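Local coordinates for uncharacterized protein (Cytophaga hutchinsonii ATCC 33406, PDB 3FF4) that is of unknown function but belongs to the CoA-binding domain family with a Rossmann-like fold, and so may bind coenzyme A or a related nucleotide, at residues N70-Y75 with N94-E99; V62-N67 with K84-N89; I35-K40 with N51-I56; T7-A12 with L22-L27. All blocks are in the same frame, centred on the assembly; numbering follows the deposited sequence.

Contact 1: residues N70-Y75 with N94-E99; sequences NQLSEY and NEELEE
The ring of Tyr75 lies between Leu97 and the backbone of its own segment, with Glu96 at its edge. Over one face sits Leu97 CD1, 4.0 Å from the Tyr75 ring centroid and shifted toward the rim, a CH-pi contact; the opposite face is covered by Leu72 CA. The Glu96 carboxylate meets the edge with its plane 89° from that of the ring, and its OE1 accepts a hydrogen bond from Tyr75 OH at 2.8 Å.

A second flat group, the amide of Asn94, illustrates how one residue can serve two structures at once. Its CG stands anti to the backbone N (chi1 178°), which carries the amide toward Gln71 and Tyr75. On one side of the amide, Asn94 OD1 caps the helix that starts at Glu95 by accepting a weak bond from Leu97 N. On the other, Asn94 ND2 gives one hydrogen to Gln71 OE1 at 2.7 Å, nearly in the Asn94 amide plane although above the carbonyl plane of Gln71, and the other to Tyr75 OH at 3.0 Å. The phenol oxygen therefore relays a chain from amide to carboxylate, accepting from Asn94 while donating to Glu96. Glu98 OE1 adds to the hold on this helix start by accepting from Asn94 N at 3.1 Å.

Buried Gln71 NE2 is satisfied by the carbonyls of Ile66 and Thr92. Gln71, Asn94, Leu97 and Glu98 touch Phe88 of strand 85-88, so the contact lies against that strand, joining the end of helix 68-71 and the first residue of helix 75-81 to the start of helix 95-103.

Contact 2: residues V62-N67 with K84-N89; sequences VTLYIN and KRVIFN
Both hydrogens of Asn89 ND2 are spent on the neighbouring strand end: one goes to Thr63 OG1 at 2.8 Å, the other to Leu64 O, also at 2.8 Å and nearly straight (175°). Each acceptor lies close to the Asn89 amide plane, although the donor sits well above the carbonyl plane of Leu64. The amide also stacks on the Tyr65 ring, the planes 7° apart and ND2 above the rim. Thr113 OG1 completes the cluster, hydrogen-bonded to both Thr63 OG1 and Asn89 OD1, so the buried amide is gripped at both ends and its rotation is fixed.

Before this, the two strands follow the regular parallel pattern. Val62 N donates to Arg85 O at 2.9 Å, and Ile87 N donates to Val62 O at 2.8 Å; Leu64 N then reaches Ile87 O at 3.0 Å. On the face carrying Val86 and Phe88, Leu64 CD1 lies over the Phe88 ring, 3.5 Å from Phe88 CE1, and also touches Val86 CG1.

In this Rossmann-like parallel sheet, Thr63 also bonds to Leu8 and Leu10 of strand 7-10. Helix 95-103 packs on Val86 and Phe88; helix 113-119 lies on the opposite face, touching Ile87, and also reaches Tyr65 just past the strand.

Contact 3: residues I35-K40 with N51-I56; sequences IPVGRK and NERPVI
Hydrogen bonding between Asn51 and the turn after strand 34-37, an outermost strand of the parallel sheet, dominates one end of this contact; segment 51-56 belongs to the loop leading from strand 47-48 to strand 61-64. Asn51 ND2 donates to Gly38 O at 3.0 Å and to Lys40 O at 3.0 Å, bridging two carbonyls of the same turn; both oxygens lie near the amide plane, while the nitrogen stands above each carbonyl plane. Gly38 O is also met by Asn51 CA at 3.3 Å in a straight CA-H...O contact, and by Arg53 NH1 in a weak bond of 3.4 Å. That same NH1 has a sounder bond to Glu52 O at 3.0 Å.

Van der Waals packing of a methyl on a flat cation comes next. A chi2 of -66° turns Arg53 CD out of an extended course, and Val37 CG1 lies over one face of the guanidinium, 3.7 Å from Arg53 NH1. Apolar packing closes the other end, where Ile35 and Ile56 meet tip to tip with Ile35 CG2 3.8 Å from Ile56 CD1.

Arg53 NE forms a salt bridge with Glu74 OE1, and Asn51 OD1 accepts from Lys41 NZ. With no strand pairing, side-chain donors to Gly38 O and Lys40 O, together with the isoleucine pair, hold 51-56 against 35-40.

Contact 4: residues T7-A12 with L22-L27; sequences TLILGA and LAAERL
Ala23, Ala24 and Leu27 turn one side of helix 19-30 onto Thr7 and Ile9 of strand 7-10, the opening strand-helix pair of a Rossmann-like beta-alpha-beta unit that strand 34-37 completes. Strand and helix run almost antiparallel, as the crossover requires, with their axes 10.0 Å apart at closest approach.

Ala23 comes first, making a modest contact in which its carbonyl carbon lies 4.5 Å from Ile9 CD1. At Ala24 the fit tightens: its CB is 3.6 Å from Ile9 CD1, and the small methyl lets the isoleucine tip come close to the helix backbone. Ile9 reaches it with CD1 anti to CA (chi2 175°), an extended chain directed at the helix.

One turn after Ala23, Leu27 meets two strand residues. Its CD1 approaches Ile9 CD1 tip to tip at 3.9 Å and also touches Thr7 CG2 at 3.8 Å, the Leu27 and Thr7 side chains crossing at about a right angle. Thr7 and Ile9, two apart on the strand, face the helix, whereas Leu8 between them points away. No hydrogen bond crosses this buried interface. Thr7 OG1 bonds to Lys5 O, and its nearest neighbour in 22-27 is a methyl, Leu27 CD2, 4.0 Å from Thr7 OG1.

Three of the contacts include strands of one parallel sheet, ordered 34-37, 7-10, 61-64, 85-88, 107-110; contact 1 packs against it through Phe88. Thr63 N meets Leu8 O at 2.8 Å between contacts 2 and 4, and Ile35 N meets Thr7 O at 2.8 Å between contacts 3 and 4. Contact 4 packs a helix on one face, while contact 1 lies toward the other, its centre about 10 Å from that of contact 2. Contacts 1 and 3, with centres about 17 Å apart, are tied by the salt bridge from Arg53 NE to Glu74 OE1 at 3.0 Å. Contacts 2 and 3 do not touch, their nearest atoms being about 6 Å apart, and strand 7-10 runs between their strands.

Contact 1: residues N70-Y75 with N94-E99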
# COMPACT_ATOMS: atom_id res chain seq x y z
N ASN A 70 -9.12 -10.89 1.76
CA ASN A 70 -8.71 -10.10 2.93
C ASN A 70 -8.92 -8.59 2.80
O ASN A 70 -8.86 -7.88 3.81
CB ASN A 70 -7.25 -10.39 3.32
CG ASN A 70 -7.05 -11.82 3.82
OD1 ASN A 70 -7.93 -12.42 4.44
ND2 ASN A 70 -5.87 -12.37 3.55
N GLN A 71 -9.16 -8.10 1.59
CA GLN A 71 -9.39 -6.69 1.36
C GLN A 71 -10.77 -6.28 1.85
O GLN A 71 -10.95 -5.16 2.29
CB GLN A 71 -9.28 -6.34 -0.13
CG GLN A 71 -7.88 -6.34 -0.70
CD GLN A 71 -7.88 -6.28 -2.22
OE1 GLN A 71 -8.84 -5.79 -2.84
NE2 GLN A 71 -6.80 -6.76 -2.84
N LEU A 72 -11.74 -7.18 1.76
CA LEU A 72 -13.11 -6.90 2.20
C LEU A 72 -13.17 -6.16 3.53
O LEU A 72 -13.85 -5.14 3.67
CB LEU A 72 -13.90 -8.19 2.30
CG LEU A 72 -14.78 -8.60 1.12
CD1 LEU A 72 -14.14 -8.36 -0.23
CD2 LEU A 72 -15.19 -10.08 1.28
N SER A 73 -12.43 -6.65 4.52
CA SER A 73 -12.47 -6.05 5.86
C SER A 73 -11.74 -4.69 5.91
O SER A 73 -11.76 -4.02 6.93
CB SER A 73 -11.85 -7.01 6.88
OG SER A 73 -10.52 -7.32 6.47
N GLU A 74 -11.10 -4.29 4.80
CA GLU A 74 -10.29 -3.06 4.75
C GLU A 74 -10.86 -1.92 3.87
O GLU A 74 -10.28 -0.82 3.84
CB GLU A 74 -8.86 -3.36 4.26
CG GLU A 74 -8.13 -4.48 5.01
CD GLU A 74 -7.67 -4.07 6.43
OE1 GLU A 74 -7.65 -2.88 6.80
OE2 GLU A 74 -7.33 -4.98 7.20
N TYR A 75 -11.94 -2.19 3.14
CA TYR A 75 -12.53 -1.20 2.21
C TYR A 75 -12.76 0.16 2.89
O TYR A 75 -12.30 1.20 2.42
CB TYR A 75 -13.89 -1.71 1.69
CG TYR A 75 -13.88 -2.74 0.57
CD1 TYR A 75 -12.72 -3.41 0.21
CD2 TYR A 75 -15.07 -3.08 -0.09
CE1 TYR A 75 -12.73 -4.37 -0.80
CE2 TYR A 75 -15.08 -4.03 -1.10
CZ TYR A 75 -13.91 -4.66 -1.46
OH TYR A 75 -13.92 -5.61 -2.45
N ASN A 94 -8.79 -6.42 -7.86
CA ASN A 94 -10.10 -6.57 -7.26
C ASN A 94 -11.02 -5.55 -7.93
O ASN A 94 -10.99 -4.37 -7.60
CB ASN A 94 -10.02 -6.36 -5.74
CG ASN A 94 -11.37 -6.45 -5.04
OD1 ASN A 94 -12.42 -6.52 -5.69
ND2 ASN A 94 -11.36 -6.45 -3.70
N GLU A 95 -11.80 -6.01 -8.90
CA GLU A 95 -12.57 -5.07 -9.71
C GLU A 95 -13.59 -4.28 -8.89
O GLU A 95 -13.69 -3.08 -9.06
CB GLU A 95 -13.23 -5.74 -10.92
CG GLU A 95 -13.95 -4.72 -11.79
CD GLU A 95 -14.26 -5.25 -13.17
OE1 GLU A 95 -13.35 -5.22 -14.03
OE2 GLU A 95 -15.41 -5.68 -13.39
N GLU A 96 -14.29 -4.95 -7.98
CA GLU A 96 -15.22 -4.28 -7.08
C GLU A 96 -14.53 -3.15 -6.30
O GLU A 96 -15.04 -2.02 -6.24
CB GLU A 96 -15.88 -5.26 -6.11
CG GLU A 96 -16.51 -4.55 -4.91
CD GLU A 96 -17.22 -5.48 -3.95
OE1 GLU A 96 -16.54 -6.27 -3.24
OE2 GLU A 96 -18.47 -5.40 -3.89
N LEU A 97 -13.36 -3.44 -5.73
CA LEU A 97 -12.68 -2.39 -4.97
C LEU A 97 -12.18 -1.24 -5.86
O LEU A 97 -12.30 -0.07 -5.49
CB LEU A 97 -11.57 -2.94 -4.03
CG LEU A 97 -10.84 -1.83 -3.24
CD1 LEU A 97 -11.79 -1.00 -2.39
CD2 LEU A 97 -9.70 -2.34 -2.34
N GLU A 98 -11.64 -1.57 -7.02
CA GLU A 98 -11.31 -0.53 -8.03
C GLU A 98 -12.49 0.46 -8.29
O GLU A 98 -12.31 1.68 -8.24
CB GLU A 98 -10.85 -1.19 -9.34
CG GLU A 98 -9.58 -2.04 -9.14
CD GLU A 98 -9.32 -3.08 -10.27
OE1 GLU A 98 -8.77 -4.16 -9.95
OE2 GLU A 98 -9.64 -2.81 -11.45
N GLU A 99 -13.68 -0.08 -8.54
CA GLU A 99 -14.85 0.75 -8.82
C GLU A 99 -15.27 1.57 -7.63
O GLU A 99 -15.60 2.74 -7.78
CB GLU A 99 -16.04 -0.09 -9.25
CG GLU A 99 -15.84 -0.71 -10.58
CD GLU A 99 -16.99 -1.59 -10.99
OE1 GLU A 99 -18.13 -1.42 -10.45
OE2 GLU A 99 -16.76 -2.45 -11.88

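Contact 2: residues V62-N67 with K84-N89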
# COMPACT_ATOMS: atom_id res chain seq x y z
N VAL A 62 -1.88 4.20 -1.13
CA VAL A 62 -1.94 2.93 -0.42
C VAL A 62 -1.43 1.87 -1.43
O VAL A 62 -1.94 1.77 -2.55
CB VAL A 62 -3.34 2.61 0.09
CG1 VAL A 62 -3.42 1.17 0.68
CG2 VAL A 62 -3.79 3.68 1.14
N THR A 63 -0.40 1.13 -1.06
CA THR A 63 0.05 0.00 -1.89
C THR A 63 -0.32 -1.34 -1.24
O THR A 63 0.04 -1.64 -0.08
CB THR A 63 1.56 0.11 -2.32
OG1 THR A 63 1.89 -0.90 -3.30
CG2 THR A 63 2.53 0.02 -1.08
N LEU A 64 -1.09 -2.11 -1.98
CA LEU A 64 -1.78 -3.29 -1.48
C LEU A 64 -1.00 -4.58 -1.66
O LEU A 64 -0.61 -4.93 -2.79
CB LEU A 64 -3.09 -3.47 -2.22
CG LEU A 64 -4.27 -2.57 -1.85
CD1 LEU A 64 -5.40 -2.96 -2.79
CD2 LEU A 64 -4.67 -2.82 -0.40
N TYR A 65 -0.81 -5.29 -0.54
CA TYR A 65 -0.23 -6.62 -0.57
C TYR A 65 -1.09 -7.58 0.21
O TYR A 65 -0.55 -8.38 0.94
CB TYR A 65 1.22 -6.62 -0.04
CG TYR A 65 2.13 -5.95 -1.02
CD1 TYR A 65 2.62 -6.65 -2.13
CD2 TYR A 65 2.46 -4.59 -0.88
CE1 TYR A 65 3.44 -6.02 -3.08
CE2 TYR A 65 3.31 -3.95 -1.82
CZ TYR A 65 3.79 -4.67 -2.90
OH TYR A 65 4.58 -4.06 -3.85
N ILE A 66 -2.42 -7.46 0.11
CA ILE A 66 -3.34 -8.41 0.74
C ILE A 66 -4.22 -8.92 -0.38
O ILE A 66 -4.47 -8.20 -1.33
CB ILE A 66 -4.23 -7.76 1.85
CG1 ILE A 66 -4.71 -6.38 1.40
CG2 ILE A 66 -3.46 -7.61 3.17
CD1 ILE A 66 -5.89 -5.85 2.27
N ASN A 67 -4.65 -10.17 -0.29
CA ASN A 67 -5.43 -10.77 -1.34
C ASN A 67 -6.85 -10.18 -1.30
O ASN A 67 -7.26 -9.60 -0.26
CB ASN A 67 -5.40 -12.32 -1.22
CG ASN A 67 -6.14 -12.86 0.04
OD1 ASN A 67 -7.18 -12.35 0.46
ND2 ASN A 67 -5.60 -13.93 0.61
N LYS A 84 -4.72 9.63 -2.55
CA LYS A 84 -4.84 9.98 -3.97
C LYS A 84 -4.91 8.74 -4.87
O LYS A 84 -5.58 8.74 -5.89
CB LYS A 84 -3.65 10.83 -4.40
CG LYS A 84 -3.51 12.13 -3.62
CD LYS A 84 -2.45 13.01 -4.24
CE LYS A 84 -3.03 13.74 -5.45
NZ LYS A 84 -2.05 14.68 -6.05
N ARG A 85 -4.26 7.66 -4.45
CA ARG A 85 -4.08 6.52 -5.33
C ARG A 85 -3.99 5.24 -4.52
O ARG A 85 -3.42 5.23 -3.41
CB ARG A 85 -2.79 6.69 -6.16
CG ARG A 85 -2.36 5.45 -6.97
CD ARG A 85 -1.09 5.73 -7.77
NE ARG A 85 0.04 5.99 -6.87
CZ ARG A 85 1.28 6.27 -7.29
NH1 ARG A 85 1.57 6.33 -8.61
NH2 ARG A 85 2.24 6.49 -6.38
N VAL A 86 -4.52 4.15 -5.07
CA VAL A 86 -4.34 2.84 -4.48
C VAL A 86 -3.72 1.93 -5.55
O VAL A 86 -4.25 1.85 -6.67
CB VAL A 86 -5.65 2.24 -3.94
CG1 VAL A 86 -5.44 0.82 -3.43
CG2 VAL A 86 -6.25 3.09 -2.79
N ILE A 87 -2.59 1.30 -5.23
CA ILE A 87 -1.91 0.39 -6.19
C ILE A 87 -2.27 -1.08 -5.90
O ILE A 87 -2.11 -1.56 -4.75
CB ILE A 87 -0.38 0.52 -6.17
CG1 ILE A 87 0.03 1.96 -6.46
CG2 ILE A 87 0.28 -0.49 -7.20
CD1 ILE A 87 1.54 2.25 -6.29
N PHE A 88 -2.82 -1.75 -6.92
CA PHE A 88 -3.09 -3.20 -6.92
C PHE A 88 -1.90 -3.97 -7.52
O PHE A 88 -1.80 -4.14 -8.76
CB PHE A 88 -4.38 -3.48 -7.72
CG PHE A 88 -5.59 -2.89 -7.07
CD1 PHE A 88 -6.42 -3.66 -6.27
CD2 PHE A 88 -5.82 -1.52 -7.15
CE1 PHE A 88 -7.51 -3.07 -5.64
CE2 PHE A 88 -6.90 -0.94 -6.50
CZ PHE A 88 -7.74 -1.70 -5.76
N ASN A 89 -0.98 -4.40 -6.64
CA ASN A 89 0.18 -5.21 -7.04
C ASN A 89 -0.30 -6.60 -7.49
O ASN A 89 -1.43 -6.98 -7.19
CB ASN A 89 1.21 -5.25 -5.91
CG ASN A 89 1.63 -3.87 -5.50
OD1 ASN A 89 2.41 -3.22 -6.19
ND2 ASN A 89 1.06 -3.37 -4.42

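Contact 3: residues I35-K40 with N51-I56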
# COMPACT_ATOMS: atom_id res chain seq x y z
N ILE A 35 4.77 3.53 5.39
CA ILE A 35 4.11 3.20 6.65
C ILE A 35 3.58 1.75 6.63
O ILE A 35 2.65 1.48 5.88
CB ILE A 35 2.96 4.17 6.97
CG1 ILE A 35 3.48 5.62 7.00
CG2 ILE A 35 2.30 3.77 8.33
CD1 ILE A 35 2.39 6.64 6.95
N PRO A 36 4.17 0.85 7.46
CA PRO A 36 3.78 -0.57 7.42
C PRO A 36 2.55 -0.87 8.28
O PRO A 36 2.59 -0.67 9.52
CB PRO A 36 4.99 -1.30 7.97
CG PRO A 36 5.75 -0.26 8.80
CD PRO A 36 5.32 1.11 8.37
N VAL A 37 1.49 -1.35 7.63
CA VAL A 37 0.24 -1.72 8.29
C VAL A 37 -0.12 -3.14 7.86
O VAL A 37 0.05 -3.54 6.71
CB VAL A 37 -0.92 -0.73 7.97
CG1 VAL A 37 -2.23 -1.12 8.69
CG2 VAL A 37 -0.52 0.71 8.30
N GLY A 38 -0.60 -3.93 8.82
CA GLY A 38 -1.09 -5.26 8.50
C GLY A 38 -1.38 -6.05 9.74
O GLY A 38 -1.45 -5.49 10.85
N ARG A 39 -1.55 -7.36 9.58
CA ARG A 39 -1.85 -8.22 10.72
C ARG A 39 -0.63 -8.93 11.29
O ARG A 39 -0.66 -9.40 12.42
CB ARG A 39 -2.97 -9.23 10.40
CG ARG A 39 -2.63 -10.22 9.31
CD ARG A 39 -3.61 -11.38 9.35
NE ARG A 39 -3.57 -12.17 8.13
CZ ARG A 39 -4.17 -13.35 8.00
NH1 ARG A 39 -4.85 -13.88 9.02
NH2 ARG A 39 -4.09 -14.01 6.85
N LYS A 40 0.45 -9.02 10.51
CA LYS A 40 1.68 -9.67 10.97
C LYS A 40 2.43 -8.82 12.01
O LYS A 40 2.51 -7.60 11.87
CB LYS A 40 2.60 -10.00 9.79
CG LYS A 40 2.29 -11.36 9.18
CD LYS A 40 2.68 -11.40 7.71
CE LYS A 40 2.59 -12.84 7.15
NZ LYS A 40 3.41 -12.98 5.90
N ASN A 51 -0.58 -2.80 13.83
CA ASN A 51 -1.55 -3.89 13.77
C ASN A 51 -2.96 -3.40 14.00
O ASN A 51 -3.90 -4.14 13.76
CB ASN A 51 -1.19 -5.02 14.75
CG ASN A 51 0.12 -5.69 14.41
OD1 ASN A 51 0.89 -6.00 15.31
ND2 ASN A 51 0.40 -5.92 13.12
N GLU A 52 -3.12 -2.16 14.46
CA GLU A 52 -4.45 -1.55 14.46
C GLU A 52 -4.64 -0.82 13.13
O GLU A 52 -3.83 -0.97 12.21
CB GLU A 52 -4.67 -0.59 15.63
CG GLU A 52 -4.54 -1.21 16.99
CD GLU A 52 -3.09 -1.61 17.31
OE1 GLU A 52 -2.17 -0.83 16.96
OE2 GLU A 52 -2.89 -2.70 17.90
N ARG A 53 -5.73 -0.06 13.04
CA ARG A 53 -6.00 0.72 11.85
C ARG A 53 -6.15 2.23 12.16
O ARG A 53 -7.24 2.80 12.04
CB ARG A 53 -7.21 0.13 11.11
CG ARG A 53 -7.01 -1.32 10.66
CD ARG A 53 -5.91 -1.46 9.56
NE ARG A 53 -5.73 -2.84 9.06
CZ ARG A 53 -4.91 -3.77 9.59
NH1 ARG A 53 -4.16 -3.51 10.67
NH2 ARG A 53 -4.84 -4.98 9.03
N PRO A 54 -5.04 2.90 12.54
CA PRO A 54 -5.20 4.34 12.82
C PRO A 54 -5.41 5.11 11.50
O PRO A 54 -4.78 4.79 10.49
CB PRO A 54 -3.85 4.72 13.44
CG PRO A 54 -2.86 3.78 12.71
CD PRO A 54 -3.63 2.47 12.70
N VAL A 55 -6.31 6.10 11.51
CA VAL A 55 -6.52 6.92 10.31
C VAL A 55 -5.40 7.96 10.19
O VAL A 55 -5.42 9.01 10.84
CB VAL A 55 -7.93 7.57 10.25
CG1 VAL A 55 -8.12 8.34 8.94
CG2 VAL A 55 -9.01 6.49 10.39
N ILE A 56 -4.40 7.64 9.38
CA ILE A 56 -3.22 8.47 9.24
C ILE A 56 -3.49 9.54 8.18
O ILE A 56 -4.00 9.23 7.09
CB ILE A 56 -1.96 7.59 8.93
CG1 ILE A 56 -1.61 6.74 10.17
CG2 ILE A 56 -0.77 8.47 8.49
CD1 ILE A 56 -0.75 5.51 9.88

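Contact 4: residues T7-A12 with L22-L27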
# COMPACT_ATOMS: atom_id res chain seq x y z
N THR A 7 3.54 6.81 1.51
CA THR A 7 3.02 5.54 0.99
C THR A 7 2.73 4.53 2.11
O THR A 7 3.63 4.11 2.86
CB THR A 7 4.00 4.92 -0.04
OG1 THR A 7 4.18 5.85 -1.11
CG2 THR A 7 3.43 3.60 -0.59
N LEU A 8 1.47 4.14 2.22
CA LEU A 8 1.09 3.16 3.25
C LEU A 8 1.09 1.77 2.59
O LEU A 8 0.41 1.56 1.57
CB LEU A 8 -0.29 3.51 3.84
CG LEU A 8 -0.78 2.73 5.07
CD1 LEU A 8 -1.58 3.69 5.94
CD2 LEU A 8 -1.63 1.52 4.64
N ILE A 9 1.85 0.84 3.17
CA ILE A 9 1.87 -0.58 2.71
C ILE A 9 0.90 -1.37 3.55
O ILE A 9 1.11 -1.54 4.76
CB ILE A 9 3.28 -1.19 2.89
CG1 ILE A 9 4.33 -0.27 2.22
CG2 ILE A 9 3.31 -2.70 2.41
CD1 ILE A 9 5.82 -0.70 2.43
N LEU A 10 -0.15 -1.86 2.90
CA LEU A 10 -1.18 -2.62 3.56
C LEU A 10 -0.99 -4.12 3.24
O LEU A 10 -1.12 -4.56 2.09
CB LEU A 10 -2.56 -2.12 3.12
CG LEU A 10 -3.77 -2.66 3.88
CD1 LEU A 10 -3.64 -2.32 5.37
CD2 LEU A 10 -5.08 -2.10 3.34
N GLY A 11 -0.71 -4.89 4.29
CA GLY A 11 -0.16 -6.22 4.15
C GLY A 11 1.33 -6.28 4.47
O GLY A 11 2.02 -7.25 4.10
N ALA A 12 1.86 -5.26 5.16
CA ALA A 12 3.30 -5.25 5.52
C ALA A 12 3.73 -6.53 6.26
O ALA A 12 2.97 -7.08 7.07
CB ALA A 12 3.63 -4.05 6.35
N LEU A 22 10.01 -6.28 -0.03
CA LEU A 22 10.70 -5.69 -1.17
C LEU A 22 10.21 -4.24 -1.45
O LEU A 22 11.03 -3.35 -1.70
CB LEU A 22 10.58 -6.59 -2.39
CG LEU A 22 11.09 -8.02 -2.13
CD1 LEU A 22 10.88 -8.90 -3.34
CD2 LEU A 22 12.58 -8.00 -1.73
N ALA A 23 8.90 -4.00 -1.37
CA ALA A 23 8.38 -2.67 -1.67
C ALA A 23 8.89 -1.63 -0.68
O ALA A 23 9.25 -0.53 -1.07
CB ALA A 23 6.87 -2.66 -1.72
N ALA A 24 8.90 -1.98 0.61
CA ALA A 24 9.38 -1.06 1.64
C ALA A 24 10.82 -0.67 1.36
O ALA A 24 11.14 0.53 1.43
CB ALA A 24 9.24 -1.66 3.04
N GLU A 25 11.64 -1.66 1.00
CA GLU A 25 13.05 -1.42 0.63
C GLU A 25 13.19 -0.47 -0.56
O GLU A 25 14.01 0.44 -0.50
CB GLU A 25 13.77 -2.72 0.27
CG GLU A 25 14.09 -3.62 1.44
CD GLU A 25 14.93 -4.85 1.03
OE1 GLU A 25 14.63 -5.47 -0.02
OE2 GLU A 25 15.88 -5.18 1.79
N ARG A 26 12.43 -0.70 -1.63
CA ARG A 26 12.54 0.19 -2.79
C ARG A 26 11.98 1.59 -2.46
O ARG A 26 12.59 2.58 -2.84
CB ARG A 26 11.87 -0.37 -4.05
CG ARG A 26 12.46 -1.66 -4.61
CD ARG A 26 13.87 -1.50 -5.19
NE ARG A 26 14.85 -1.73 -4.14
CZ ARG A 26 15.91 -0.95 -3.92
NH1 ARG A 26 16.14 0.10 -4.67
NH2 ARG A 26 16.73 -1.24 -2.93
N LEU A 27 10.84 1.67 -1.79
CA LEU A 27 10.27 2.97 -1.41
C LEU A 27 11.27 3.75 -0.59
O LEU A 27 11.57 4.92 -0.87
CB LEU A 27 8.98 2.78 -0.61
CG LEU A 27 7.77 2.35 -1.45
CD1 LEU A 27 6.68 1.71 -0.57
CD2 LEU A 27 7.21 3.53 -2.31